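Local coordinates for protein lectin (Trichosanthes anguina, PDB 4HR6) that binds galactose-type sugars as the two-domain beta-trefoil lectin chain of a nontoxic snake gourd seed homologue of type II ribosome-inactivating proteins, at residues 8-13 with 46-51; 128-133 with 175-180. One frame throughout, in Å; residues are numbered along the deposited sequence.

Interaction 1: 8-13 with 46-51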
# COMPACT_ATOMS: atom_id res chain seq x y z
N ARG C 8 -17.59 -9.47 -9.53
CA ARG C 8 -17.59 -8.17 -8.84
C ARG C 8 -18.00 -7.06 -9.79
O ARG C 8 -17.69 -7.10 -10.98
CB ARG C 8 -16.19 -7.85 -8.30
CG ARG C 8 -15.90 -8.39 -6.90
CD ARG C 8 -16.70 -7.69 -5.82
NE ARG C 8 -16.88 -6.26 -6.02
CZ ARG C 8 -15.91 -5.34 -5.95
NH1 ARG C 8 -14.64 -5.68 -5.75
NH2 ARG C 8 -16.21 -4.05 -6.12
N THR C 9 -18.66 -6.05 -9.24
CA THR C 9 -19.09 -4.89 -10.00
C THR C 9 -18.36 -3.66 -9.48
O THR C 9 -18.46 -3.34 -8.30
CB THR C 9 -20.62 -4.72 -9.89
OG1 THR C 9 -21.23 -5.83 -10.54
CG2 THR C 9 -21.09 -3.45 -10.56
N THR C 10 -17.63 -2.98 -10.35
CA THR C 10 -16.85 -1.80 -9.95
C THR C 10 -16.80 -0.73 -11.07
O THR C 10 -17.55 -0.82 -12.05
CB THR C 10 -15.42 -2.24 -9.55
OG1 THR C 10 -14.70 -1.14 -8.98
CG2 THR C 10 -14.68 -2.78 -10.74
N ARG C 11 -15.94 0.28 -10.92
CA ARG C 11 -15.67 1.25 -12.00
C ARG C 11 -14.26 1.09 -12.54
O ARG C 11 -13.39 0.46 -11.91
CB ARG C 11 -15.88 2.69 -11.53
CG ARG C 11 -17.34 3.04 -11.24
CD ARG C 11 -17.49 3.84 -9.96
NE ARG C 11 -17.84 5.22 -10.20
CZ ARG C 11 -17.82 6.18 -9.28
NH1 ARG C 11 -17.44 5.93 -8.03
NH2 ARG C 11 -18.17 7.42 -9.62
N ILE C 12 -14.06 1.62 -13.74
CA ILE C 12 -12.74 1.68 -14.36
C ILE C 12 -12.49 3.15 -14.66
O ILE C 12 -13.24 3.75 -15.44
CB ILE C 12 -12.67 0.86 -15.64
CG1 ILE C 12 -13.23 -0.55 -15.41
CG2 ILE C 12 -11.23 0.78 -16.15
CD1 ILE C 12 -13.15 -1.45 -16.62
N SER C 13 -11.48 3.73 -14.02
CA SER C 13 -11.12 5.12 -14.29
C SER C 13 -9.71 5.19 -14.85
O SER C 13 -8.94 4.23 -14.77
CB SER C 13 -11.29 5.98 -13.04
OG SER C 13 -10.36 5.66 -12.03
N TRP C 46 -19.07 -1.74 -14.26
CA TRP C 46 -18.50 -2.85 -14.99
C TRP C 46 -18.38 -4.05 -14.06
O TRP C 46 -17.94 -3.93 -12.91
CB TRP C 46 -17.14 -2.46 -15.57
CG TRP C 46 -17.27 -1.45 -16.66
CD1 TRP C 46 -17.25 -0.10 -16.53
CD2 TRP C 46 -17.49 -1.71 -18.06
NE1 TRP C 46 -17.41 0.50 -17.75
CE2 TRP C 46 -17.57 -0.46 -18.71
CE3 TRP C 46 -17.62 -2.88 -18.82
CZ2 TRP C 46 -17.78 -0.34 -20.09
CZ3 TRP C 46 -17.82 -2.76 -20.20
CH2 TRP C 46 -17.90 -1.50 -20.82
N THR C 47 -18.77 -5.20 -14.60
CA THR C 47 -18.83 -6.43 -13.84
C THR C 47 -17.85 -7.42 -14.43
O THR C 47 -17.90 -7.72 -15.62
CB THR C 47 -20.26 -7.00 -13.85
OG1 THR C 47 -21.14 -6.04 -13.24
CG2 THR C 47 -20.35 -8.32 -13.05
N PHE C 48 -16.95 -7.91 -13.57
CA PHE C 48 -15.93 -8.87 -13.95
C PHE C 48 -16.37 -10.27 -13.53
O PHE C 48 -16.88 -10.45 -12.42
CB PHE C 48 -14.60 -8.54 -13.24
CG PHE C 48 -13.94 -7.27 -13.73
CD1 PHE C 48 -14.50 -6.03 -13.47
CD2 PHE C 48 -12.75 -7.33 -14.44
CE1 PHE C 48 -13.90 -4.87 -13.94
CE2 PHE C 48 -12.14 -6.17 -14.91
CZ PHE C 48 -12.71 -4.95 -14.65
N HIS C 49 -16.17 -11.26 -14.41
CA HIS C 49 -16.61 -12.63 -14.17
C HIS C 49 -15.44 -13.57 -14.20
O HIS C 49 -14.38 -13.21 -14.69
CB HIS C 49 -17.62 -13.05 -15.24
CG HIS C 49 -18.94 -12.36 -15.13
ND1 HIS C 49 -19.99 -12.89 -14.41
CD2 HIS C 49 -19.36 -11.18 -15.62
CE1 HIS C 49 -21.01 -12.06 -14.47
NE2 HIS C 49 -20.66 -11.01 -15.20
N SER C 50 -15.63 -14.79 -13.71
CA SER C 50 -14.60 -15.84 -13.77
C SER C 50 -14.27 -16.29 -15.22
O SER C 50 -13.27 -16.99 -15.44
CB SER C 50 -15.03 -17.05 -12.93
OG SER C 50 -15.55 -16.62 -11.68
N ASP C 51 -15.13 -15.93 -16.16
CA ASP C 51 -14.87 -15.99 -17.61
C ASP C 51 -13.54 -15.39 -18.05
O ASP C 51 -12.89 -15.91 -18.97
CB ASP C 51 -15.91 -15.14 -18.35
CG ASP C 51 -17.20 -15.86 -18.59
OD1 ASP C 51 -17.17 -17.08 -18.84
OD2 ASP C 51 -18.24 -15.18 -18.56
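T10 and W46 are joined by two backbone hydrogen bonds, T10 N to W46 O at 2.7 Å and W46 N to T10 O at 2.8 Å, both nearly straight at the hydrogen. A second reciprocal pair links R8 and F48; there F48 N meets R8 O at 2.8 Å and R8 N reaches F48 O at a longer 3.1 Å. Between these two hydrogen-bonded pairs sits the non-hydrogen-bonded pair T9 and T47, whose hydroxyls meet tip to tip, OG1 to OG1 at 2.7 Å. Each of the two OG1 atoms lies anti to its own carbonyl carbon (chi1 -66° in T9, -61° in T47), which turns the hydroxyls toward each other. Either could be the donor.

The register is that of antiparallel neighbours, with short axes 151° apart: strand 7-13 runs beside strand 46-49 in the sheet of the first ricin-type beta-trefoil domain. Strand 7-13 is interrupted part-way by a bulge or short loop; I12 bonds through its backbone to V20, and W46 NE1 separately donates to V20 O.

On the face opposite the threonine pair, I12 CD1 lies over one face of the W46 indole, 4.1 Å from CG, and the two side chains cross at about a right angle. The same methyl also touches F48 CZ at 4.0 Å. T10 CG2 reaches F48 CE1 at 3.9 Å, while T10 OG1 bonds to D184 of a neighbouring chain. The R8 guanidinium leads away from strand 46-49 and forms a salt bridge to that same D184, and its NH1 bonds to F167 O of the same neighbouring chain. L166 of that chain packs on R8, T10 and F48, making this face part of a subunit interface.

Interaction 2: 128-133 with 175-180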
# COMPACT_ATOMS: atom_id res chain seq x y z
N GLY C 128 -3.16 3.85 -19.04
CA GLY C 128 -3.14 3.48 -17.62
C GLY C 128 -4.53 3.55 -17.02
O GLY C 128 -5.26 4.53 -17.21
N TRP C 129 -4.91 2.50 -16.30
CA TRP C 129 -6.26 2.43 -15.75
C TRP C 129 -6.26 1.93 -14.30
O TRP C 129 -5.43 1.13 -13.94
CB TRP C 129 -7.12 1.50 -16.60
CG TRP C 129 -7.10 1.82 -18.05
CD1 TRP C 129 -6.30 1.25 -19.00
CD2 TRP C 129 -7.91 2.78 -18.71
NE1 TRP C 129 -6.57 1.81 -20.22
CE2 TRP C 129 -7.55 2.75 -20.07
CE3 TRP C 129 -8.90 3.67 -18.28
CZ2 TRP C 129 -8.14 3.58 -21.01
CZ3 TRP C 129 -9.50 4.50 -19.22
CH2 TRP C 129 -9.12 4.44 -20.58
N ARG C 130 -7.21 2.44 -13.52
CA ARG C 130 -7.51 1.96 -12.18
C ARG C 130 -8.86 1.24 -12.16
O ARG C 130 -9.92 1.87 -12.34
CB ARG C 130 -7.58 3.12 -11.19
CG ARG C 130 -7.84 2.66 -9.76
CD ARG C 130 -8.33 3.81 -8.90
NE ARG C 130 -7.28 4.81 -8.67
CZ ARG C 130 -7.47 5.99 -8.10
NH1 ARG C 130 -8.68 6.36 -7.69
NH2 ARG C 130 -6.44 6.83 -7.96
N VAL C 131 -8.80 -0.06 -11.92
CA VAL C 131 -10.01 -0.85 -11.69
C VAL C 131 -10.34 -0.77 -10.22
O VAL C 131 -9.57 -1.23 -9.38
CB VAL C 131 -9.80 -2.31 -12.10
CG1 VAL C 131 -11.05 -3.12 -11.80
CG2 VAL C 131 -9.42 -2.38 -13.56
N GLY C 132 -11.46 -0.17 -9.89
CA GLY C 132 -11.80 0.09 -8.52
C GLY C 132 -12.86 1.14 -8.43
O GLY C 132 -13.04 1.94 -9.36
N ASN C 133 -13.57 1.16 -7.31
CA ASN C 133 -14.77 1.96 -7.18
C ASN C 133 -14.49 3.35 -6.66
O ASN C 133 -15.33 4.24 -6.78
CB ASN C 133 -15.77 1.26 -6.28
CG ASN C 133 -17.15 1.87 -6.36
OD1 ASN C 133 -17.67 2.10 -7.45
ND2 ASN C 133 -17.75 2.17 -5.21
N LEU C 175 -2.24 11.61 -7.05
CA LEU C 175 -2.03 10.40 -7.82
C LEU C 175 -3.31 10.03 -8.59
O LEU C 175 -4.35 9.74 -8.01
CB LEU C 175 -1.62 9.25 -6.91
CG LEU C 175 -0.19 9.25 -6.36
CD1 LEU C 175 0.22 10.58 -5.74
CD2 LEU C 175 -0.06 8.14 -5.33
N TYR C 176 -3.21 10.05 -9.92
CA TYR C 176 -4.37 9.87 -10.79
C TYR C 176 -4.45 8.44 -11.27
O TYR C 176 -3.43 7.72 -11.32
CB TYR C 176 -4.30 10.84 -12.00
CG TYR C 176 -4.92 12.19 -11.75
CD1 TYR C 176 -4.43 13.03 -10.77
CD2 TYR C 176 -6.01 12.64 -12.51
CE1 TYR C 176 -5.00 14.26 -10.51
CE2 TYR C 176 -6.59 13.88 -12.26
CZ TYR C 176 -6.07 14.69 -11.26
OH TYR C 176 -6.62 15.92 -10.99
N SER C 177 -5.66 8.04 -11.66
CA SER C 177 -5.96 6.67 -12.09
C SER C 177 -5.16 6.25 -13.31
O SER C 177 -4.95 5.06 -13.53
CB SER C 177 -7.45 6.55 -12.41
OG SER C 177 -8.25 6.96 -11.29
N ASP C 178 -4.71 7.22 -14.10
CA ASP C 178 -3.88 6.95 -15.28
C ASP C 178 -2.43 6.69 -14.95
O ASP C 178 -1.64 6.38 -15.85
CB ASP C 178 -3.99 8.09 -16.31
CG ASP C 178 -3.63 9.44 -15.75
OD1 ASP C 178 -2.98 9.51 -14.68
OD2 ASP C 178 -4.04 10.45 -16.37
N GLY C 179 -2.08 6.81 -13.67
CA GLY C 179 -0.72 6.55 -13.22
C GLY C 179 0.13 7.81 -13.26
O GLY C 179 1.35 7.73 -13.14
N THR C 180 -0.50 8.97 -13.44
CA THR C 180 0.24 10.21 -13.37
C THR C 180 0.35 10.68 -11.93
O THR C 180 -0.52 10.42 -11.11
CB THR C 180 -0.39 11.34 -14.21
OG1 THR C 180 -1.74 11.61 -13.79
CG2 THR C 180 -0.31 11.02 -15.70
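G128 and D178 approach through their backbones, CA to CA 4.3 Å, where the end-to-end directions of the two short pieces differ by 117° and the type I turn from Y176 to G179 meets residues 128-130; a CA-H...O contact joins D178 CA to G128 O at 3.4 Å. A turn of the second beta-trefoil domain, following strand 173-175, thus packs on the edge strand 130-131 of the first domain's sheet, at the junction of the two.

R130 carries most of the side-chain contact. With CG anti to the backbone N (chi1 -178°) and a bend at chi3, its guanidinium comes beneath S177 OG, which stands 3.4 Å above the centre of the plane. Lower down the two side chains touch through their beta carbons, R130 CB to S177 CB at 3.6 Å. At the guanidinium edge, R130 NH2 lies 3.6 Å from L175 O. Within the turn, D178 OD1 takes the backbone N of T180 on its anti side, tilted out of the carboxylate plane, completing an Asx turn, and the T180 OG1 hydroxyl through its syn lone pair at 2.6 Å.

R130 NH1 bonds to the carbonyls of Y134 and Q136. S177 OG is hydrogen-bonded to S13 OG and sits over the guanidinium face without a hydrogen bond to it; the electron-rich oxygen near the cationic carbon is probably favourable.

Leading from the N terminus, interaction 1 comes first: it closes a loop of 32 residues between 8-13 and 46-51, and these intervening residues include the galactoside pocket, D21 to N43, of the first trefoil. Interaction 2 opens after it, spanning 41 residues between 128-133 and 175-180, so the two are in series and neither nest nor cross. They meet at strand 7-13, which lies between 46-49 and 130-131 in one sheet: S13 O probably accepts a hydrogen bond from R130 N at 2.8 Å. Interaction 1 thus stays within the first domain, whereas interaction 2 joins that sheet's edge to the second.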